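Long-range contact in sulfate transporter/antisigma-factor antagonist STAS (Planctomyces limnophilus, PDB 3T6O), which probably acts as an anti-sigma factor antagonist, a single STAS-domain regulator of the kind that relieves sigma factors from their inhibitors: residues V15-E29 against V51-F65. Sequence-based numbering, arbitrary orientation. Where two conformers were deposited one is given.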
loop_
_atom_site.group_PDB
_atom_site.type_symbol
_atom_site.label_atom_id
_atom_site.label_comp_id
_atom_site.label_asym_id
_atom_site.label_seq_id
_atom_site.Cartn_x
_atom_site.Cartn_y
_atom_site.Cartn_z
ATOM N N VAL A 15 5.607 -18.869 -22.376
ATOM C CA VAL A 15 4.816 -18.199 -21.389
ATOM C C VAL A 15 4.951 -18.975 -20.086
ATOM O O VAL A 15 4.979 -20.203 -20.106
ATOM C CB VAL A 15 3.328 -18.125 -21.833
ATOM C CG1 VAL A 15 2.434 -17.553 -20.699
ATOM C CG2 VAL A 15 3.207 -17.297 -23.143
ATOM N N THR A 16 5.093 -18.251 -18.971
ATOM C CA THR A 16 5.127 -18.854 -17.667
ATOM C C THR A 16 3.691 -18.887 -17.213
ATOM O O THR A 16 3.057 -17.820 -17.061
ATOM C CB THR A 16 5.958 -18.008 -16.670
ATOM O OG1 THR A 16 7.332 -17.956 -17.080
ATOM C CG2 THR A 16 5.870 -18.597 -15.251
ATOM N N VAL A 17 3.177 -20.074 -16.981
ATOM C CA VAL A 17 1.780 -20.233 -16.694
ATOM C C VAL A 17 1.679 -20.537 -15.225
ATOM O O VAL A 17 2.330 -21.445 -14.745
ATOM C CB VAL A 17 1.125 -21.393 -17.518
ATOM C CG1 VAL A 17 -0.349 -21.555 -17.140
ATOM C CG2 VAL A 17 1.236 -21.158 -19.063
ATOM N N ILE A 18 0.884 -19.759 -14.500
ATOM C CA ILE A 18 0.599 -20.015 -13.082
ATOM C C ILE A 18 -0.807 -20.613 -12.931
ATOM O O ILE A 18 -1.794 -20.019 -13.409
ATOM C CB ILE A 18 0.599 -18.695 -12.286
ATOM C CG1 ILE A 18 1.878 -17.900 -12.551
ATOM C CG2 ILE A 18 0.198 -18.921 -10.783
ATOM C CD1 ILE A 18 3.140 -18.501 -12.137
ATOM N N SER A 19 -0.903 -21.781 -12.309
ATOM C CA SER A 19 -2.186 -22.448 -12.121
ATOM C C SER A 19 -2.368 -22.817 -10.651
ATOM O O SER A 19 -1.378 -22.933 -9.891
ATOM C CB SER A 19 -2.234 -23.758 -12.944
ATOM O OG SER A 19 -1.678 -23.622 -14.250
ATOM N N PHE A 20 -3.617 -23.091 -10.296
ATOM C CA PHE A 20 -4.006 -23.353 -8.921
ATOM C C PHE A 20 -4.578 -24.747 -8.692
ATOM O O PHE A 20 -5.516 -25.125 -9.342
ATOM C CB PHE A 20 -5.040 -22.305 -8.512
ATOM C CG PHE A 20 -4.497 -20.926 -8.587
ATOM C CD1 PHE A 20 -4.381 -20.294 -9.801
ATOM C CD2 PHE A 20 -4.017 -20.306 -7.460
ATOM C CE1 PHE A 20 -3.803 -19.067 -9.891
ATOM C CE2 PHE A 20 -3.435 -19.066 -7.541
ATOM C CZ PHE A 20 -3.330 -18.439 -8.748
ATOM N N PRO A 21 -4.049 -25.485 -7.726
ATOM C CA PRO A 21 -4.675 -26.746 -7.273
ATOM C C PRO A 21 -6.037 -26.551 -6.667
ATOM O O PRO A 21 -6.296 -25.506 -6.098
ATOM C CB PRO A 21 -3.734 -27.256 -6.174
ATOM C CG PRO A 21 -2.430 -26.608 -6.447
ATOM C CD PRO A 21 -2.650 -25.364 -7.293
ATOM N N ALA A 22 -6.886 -27.568 -6.781
ATOM C CA ALA A 22 -8.246 -27.588 -6.192
ATOM C C ALA A 22 -8.357 -27.077 -4.750
ATOM O O ALA A 22 -9.346 -26.430 -4.403
ATOM C CB ALA A 22 -8.869 -29.023 -6.309
ATOM N N VAL A 23 -7.356 -27.318 -3.911
ATOM C CA VAL A 23 -7.401 -26.800 -2.541
ATOM C C VAL A 23 -7.466 -25.249 -2.443
ATOM O O VAL A 23 -7.794 -24.707 -1.373
ATOM C CB VAL A 23 -6.189 -27.318 -1.694
ATOM C CG1 VAL A 23 -4.910 -26.501 -2.008
ATOM C CG2 VAL A 23 -6.524 -27.286 -0.189
ATOM N N PHE A 24 -7.130 -24.539 -3.527
ATOM C CA PHE A 24 -7.206 -23.067 -3.560
ATOM C C PHE A 24 -8.486 -22.510 -4.205
ATOM O O PHE A 24 -8.410 -21.563 -4.970
ATOM C CB PHE A 24 -6.005 -22.488 -4.323
ATOM C CG PHE A 24 -4.699 -22.676 -3.635
ATOM C CD1 PHE A 24 -4.500 -22.209 -2.347
ATOM C CD2 PHE A 24 -3.660 -23.319 -4.266
ATOM C CE1 PHE A 24 -3.292 -22.392 -1.709
ATOM C CE2 PHE A 24 -2.455 -23.502 -3.628
ATOM C CZ PHE A 24 -2.270 -23.033 -2.361
ATOM N N GLN A 25 -9.664 -23.052 -3.923
ATOM C CA GLN A 25 -10.924 -22.519 -4.440
ATOM C C GLN A 25 -11.096 -21.047 -4.056
ATOM O O GLN A 25 -11.574 -20.223 -4.803
ATOM C CB GLN A 25 -12.096 -23.310 -3.845
ATOM C CG GLN A 25 -12.197 -24.743 -4.346
ATOM C CD GLN A 25 -13.524 -25.399 -4.027
ATOM O OE1 GLN A 25 -14.352 -25.616 -4.914
ATOM N NE2 GLN A 25 -13.732 -25.714 -2.762
ATOM N N ARG A 26 -10.719 -20.735 -2.819
ATOM C CA ARG A 26 -10.894 -19.404 -2.255
ATOM C C ARG A 26 -9.568 -18.830 -1.795
ATOM O O ARG A 26 -8.961 -19.354 -0.877
ATOM C CB ARG A 26 -11.826 -19.489 -1.067
ATOM C CG ARG A 26 -13.248 -19.921 -1.395
ATOM C CD ARG A 26 -13.788 -20.814 -0.257
ATOM N NE ARG A 26 -15.208 -20.638 0.073
ATOM C CZ ARG A 26 -16.227 -21.007 -0.708
ATOM N NH1 ARG A 26 -16.004 -21.539 -1.918
ATOM N NH2 ARG A 26 -17.480 -20.829 -0.285
ATOM N N LEU A 27 -9.122 -17.764 -2.458
ATOM C CA LEU A 27 -7.854 -17.123 -2.153
ATOM C C LEU A 27 -8.036 -15.925 -1.182
ATOM O O LEU A 27 -8.371 -14.816 -1.586
ATOM C CB LEU A 27 -7.170 -16.670 -3.449
ATOM C CG LEU A 27 -6.798 -17.792 -4.438
ATOM C CD1 LEU A 27 -6.465 -17.273 -5.831
ATOM C CD2 LEU A 27 -5.623 -18.627 -3.874
ATOM N N ARG A 28 -7.815 -16.180 0.101
ATOM C CA ARG A 28 -7.774 -15.135 1.099
ATOM C C ARG A 28 -6.321 -14.813 1.455
ATOM O O ARG A 28 -5.367 -15.315 0.825
ATOM C CB ARG A 28 -8.511 -15.587 2.358
ATOM C CG ARG A 28 -9.884 -16.189 2.107
ATOM C CD ARG A 28 -10.954 -15.261 2.621
ATOM N NE ARG A 28 -11.880 -15.930 3.520
ATOM C CZ ARG A 28 -12.034 -15.599 4.796
ATOM N NH1 ARG A 28 -12.918 -16.248 5.537
ATOM N NH2 ARG A 28 -11.306 -14.622 5.331
ATOM N N GLU A 29 -6.162 -13.990 2.484
ATOM C CA GLU A 29 -4.855 -13.570 2.940
ATOM C C GLU A 29 -3.925 -14.739 3.265
ATOM O O GLU A 29 -2.779 -14.688 2.919
ATOM C CB GLU A 29 -5.038 -12.663 4.157
ATOM C CG GLU A 29 -3.894 -11.763 4.418
ATOM C CD GLU A 29 -4.125 -10.904 5.667
ATOM O OE1 GLU A 29 -5.301 -10.590 6.008
ATOM O OE2 GLU A 29 -3.120 -10.566 6.304
ATOM N N VAL A 51 3.526 -13.823 -18.936
ATOM C CA VAL A 51 2.980 -14.508 -17.788
ATOM C C VAL A 51 1.450 -14.618 -17.953
ATOM O O VAL A 51 0.791 -13.651 -18.313
ATOM C CB VAL A 51 3.372 -13.752 -16.446
ATOM C CG1 VAL A 51 2.533 -14.283 -15.277
ATOM C CG2 VAL A 51 4.847 -13.917 -16.157
ATOM N N LEU A 52 0.895 -15.787 -17.629
ATOM C CA LEU A 52 -0.504 -16.044 -17.732
ATOM C C LEU A 52 -0.951 -16.580 -16.418
ATOM O O LEU A 52 -0.397 -17.572 -15.957
ATOM C CB LEU A 52 -0.747 -17.114 -18.815
ATOM C CG LEU A 52 -2.205 -17.564 -19.023
ATOM C CD1 LEU A 52 -3.108 -16.332 -19.423
ATOM C CD2 LEU A 52 -2.268 -18.698 -20.089
ATOM N N ILE A 53 -1.974 -15.979 -15.817
ATOM C CA ILE A 53 -2.506 -16.469 -14.555
ATOM C C ILE A 53 -3.755 -17.242 -14.934
ATOM O O ILE A 53 -4.785 -16.661 -15.334
ATOM C CB ILE A 53 -2.894 -15.321 -13.611
ATOM C CG1 ILE A 53 -1.771 -14.280 -13.561
ATOM C CG2 ILE A 53 -3.273 -15.833 -12.213
ATOM C CD1 ILE A 53 -0.470 -14.794 -13.006
ATOM N N ASP A 54 -3.675 -18.551 -14.822
ATOM C CA ASP A 54 -4.786 -19.392 -15.192
ATOM C C ASP A 54 -5.636 -19.687 -13.957
ATOM O O ASP A 54 -5.273 -20.540 -13.115
ATOM C CB ASP A 54 -4.280 -20.661 -15.850
ATOM C CG ASP A 54 -5.416 -21.641 -16.244
ATOM O OD1 ASP A 54 -6.614 -21.377 -16.004
ATOM O OD2 ASP A 54 -5.075 -22.675 -16.829
ATOM N N LEU A 55 -6.805 -19.048 -13.921
ATOM C CA LEU A 55 -7.638 -19.034 -12.728
ATOM C C LEU A 55 -8.693 -20.124 -12.713
ATOM O O LEU A 55 -9.626 -20.067 -11.912
ATOM C CB LEU A 55 -8.231 -17.640 -12.554
ATOM C CG LEU A 55 -7.161 -16.652 -12.016
ATOM C CD1 LEU A 55 -7.549 -15.172 -12.158
ATOM C CD2 LEU A 55 -6.832 -16.878 -10.499
ATOM N N GLU A 56 -8.540 -21.153 -13.558
ATOM C CA GLU A 56 -9.560 -22.192 -13.621
ATOM C C GLU A 56 -9.645 -22.888 -12.263
ATOM O O GLU A 56 -8.635 -23.256 -11.681
ATOM C CB GLU A 56 -9.228 -23.239 -14.712
ATOM C CG GLU A 56 -10.376 -24.287 -14.935
ATOM C CD GLU A 56 -10.114 -25.180 -16.156
ATOM O OE1 GLU A 56 -8.938 -25.428 -16.506
ATOM O OE2 GLU A 56 -11.085 -25.659 -16.769
ATOM N N GLY A 57 -10.847 -23.069 -11.760
ATOM C CA GLY A 57 -11.051 -23.731 -10.471
ATOM C C GLY A 57 -11.105 -22.752 -9.296
ATOM O O GLY A 57 -11.623 -23.096 -8.229
ATOM N N VAL A 58 -10.540 -21.549 -9.471
ATOM C CA VAL A 58 -10.558 -20.544 -8.434
ATOM C C VAL A 58 -11.953 -19.922 -8.395
ATOM O O VAL A 58 -12.434 -19.414 -9.392
ATOM C CB VAL A 58 -9.525 -19.447 -8.670
ATOM C CG1 VAL A 58 -9.649 -18.348 -7.554
ATOM C CG2 VAL A 58 -8.041 -20.016 -8.646
ATOM N N GLU A 59 -12.613 -19.950 -7.246
ATOM C CA GLU A 59 -13.978 -19.419 -7.152
ATOM C C GLU A 59 -14.091 -18.057 -6.457
ATOM O O GLU A 59 -15.107 -17.338 -6.631
ATOM C CB GLU A 59 -14.878 -20.450 -6.476
ATOM C CG GLU A 59 -14.920 -21.835 -7.248
ATOM C CD GLU A 59 -15.585 -21.812 -8.684
ATOM O OE1 GLU A 59 -16.580 -21.057 -8.915
ATOM O OE2 GLU A 59 -15.128 -22.610 -9.574
ATOM N N PHE A 60 -13.084 -17.703 -5.654
ATOM C CA PHE A 60 -13.104 -16.439 -4.948
ATOM C C PHE A 60 -11.730 -15.854 -4.738
ATOM O O PHE A 60 -10.767 -16.581 -4.385
ATOM C CB PHE A 60 -13.737 -16.587 -3.581
ATOM C CG PHE A 60 -13.680 -15.328 -2.784
ATOM C CD1 PHE A 60 -12.568 -15.019 -2.037
ATOM C CD2 PHE A 60 -14.708 -14.398 -2.863
ATOM C CE1 PHE A 60 -12.491 -13.819 -1.336
ATOM C CE2 PHE A 60 -14.654 -13.231 -2.166
ATOM C CZ PHE A 60 -13.557 -12.934 -1.382
ATOM N N PHE A 61 -11.646 -14.538 -4.940
ATOM C CA PHE A 61 -10.535 -13.734 -4.417
ATOM C C PHE A 61 -10.949 -12.281 -4.227
ATOM O O PHE A 61 -12.048 -11.882 -4.630
ATOM C CB PHE A 61 -9.303 -13.856 -5.321
ATOM C CG PHE A 61 -9.518 -13.421 -6.730
ATOM C CD1 PHE A 61 -9.517 -12.078 -7.063
ATOM C CD2 PHE A 61 -9.655 -14.343 -7.729
ATOM C CE1 PHE A 61 -9.679 -11.672 -8.358
ATOM C CE2 PHE A 61 -9.795 -13.955 -9.035
ATOM C CZ PHE A 61 -9.819 -12.618 -9.360
ATOM N N GLY A 62 -10.091 -11.525 -3.537
ATOM C CA GLY A 62 -10.313 -10.117 -3.249
ATOM C C GLY A 62 -9.019 -9.334 -3.251
ATOM O O GLY A 62 -8.151 -9.577 -4.078
ATOM N N SER A 63 -8.887 -8.392 -2.322
ATOM C CA SER A 63 -7.797 -7.445 -2.373
ATOM C C SER A 63 -6.437 -8.088 -2.192
ATOM O O SER A 63 -5.488 -7.658 -2.839
ATOM C CB SER A 63 -7.973 -6.333 -1.346
ATOM O OG SER A 63 -8.171 -6.907 -0.063
ATOM N N SER A 64 -6.331 -9.086 -1.320
ATOM C CA SER A 64 -5.010 -9.663 -1.013
ATOM C C SER A 64 -4.416 -10.303 -2.258
ATOM O O SER A 64 -3.249 -10.130 -2.554
ATOM C CB SER A 64 -5.103 -10.791 0.009
ATOM O OG SER A 64 -5.627 -10.328 1.188
ATOM N N PHE A 65 -5.242 -11.038 -2.990
ATOM C CA PHE A 65 -4.771 -11.698 -4.179
ATOM C C PHE A 65 -4.532 -10.718 -5.308
ATOM O O PHE A 65 -3.545 -10.842 -6.026
ATOM C CB PHE A 65 -5.737 -12.771 -4.600
ATOM C CG PHE A 65 -5.288 -13.549 -5.819
ATOM C CD1 PHE A 65 -4.125 -14.308 -5.795
ATOM C CD2 PHE A 65 -6.012 -13.499 -6.985
ATOM C CE1 PHE A 65 -3.741 -15.047 -6.939
ATOM C CE2 PHE A 65 -5.642 -14.220 -8.117
ATOM C CZ PHE A 65 -4.496 -15.009 -8.081
HETATM O O HOH W 1 -3.006 -24.250 -16.619
HETATM O O HOH W 2 -5.895 -22.928 -12.149
HETATM O O HOH W 3 -8.169 -24.590 -9.012
HETATM O O HOH W 4 -7.842 -12.235 -1.907
#
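Leu27 sets its CD1 methyl squarely over the Phe65 ring, 3.6 Å from the centroid and 6° off the normal, in a well-centred CH-pi contact. The same methyl also meets Val58 CG1. Phe20 reaches the same cluster from the opposite direction to Phe65: Phe20 CZ touches Phe65 CZ at 3.7 Å, the planes 79° apart. A chi1 of -61° sets Phe20 CG anti to the carbonyl carbon and turns the ring toward residues 54-58; Val58 CG2 packs on Phe20 CG, and the carbonyl O of Asp54 lies in plane at the ring edge, 3.4 Å from Phe20 CD1.

Backbone pairing joins the segments twice, in parallel both times. Strands 15-19 and 51-54 exchange three backbone hydrogen bonds, Leu52 N to Thr16 O, Ile18 N to Leu52 O and Asp54 N to Ile18 O. Beyond the two intervening loops, Gln25 O accepts hydrogen bonds from both Glu59 N (2.7 Å) and Phe60 N, and Leu27 N gives one to Phe60 O. Where the two segments diverge, a water accepts from Phe20 N and donates to Asp54 O and Glu56 O; another links Leu27 O to Gly62 N and Phe65 N at the start of helix 63-76.

In this STAS fold, strand 15-19 lies between strands 8-12 and 50-54; helix 112-118 packs on Val15, Val17 and Leu52, while Tyr92 of the second subunit meets Phe60 edge-to-face at the short, weakly bonded strand pair 26-27 and 60-61.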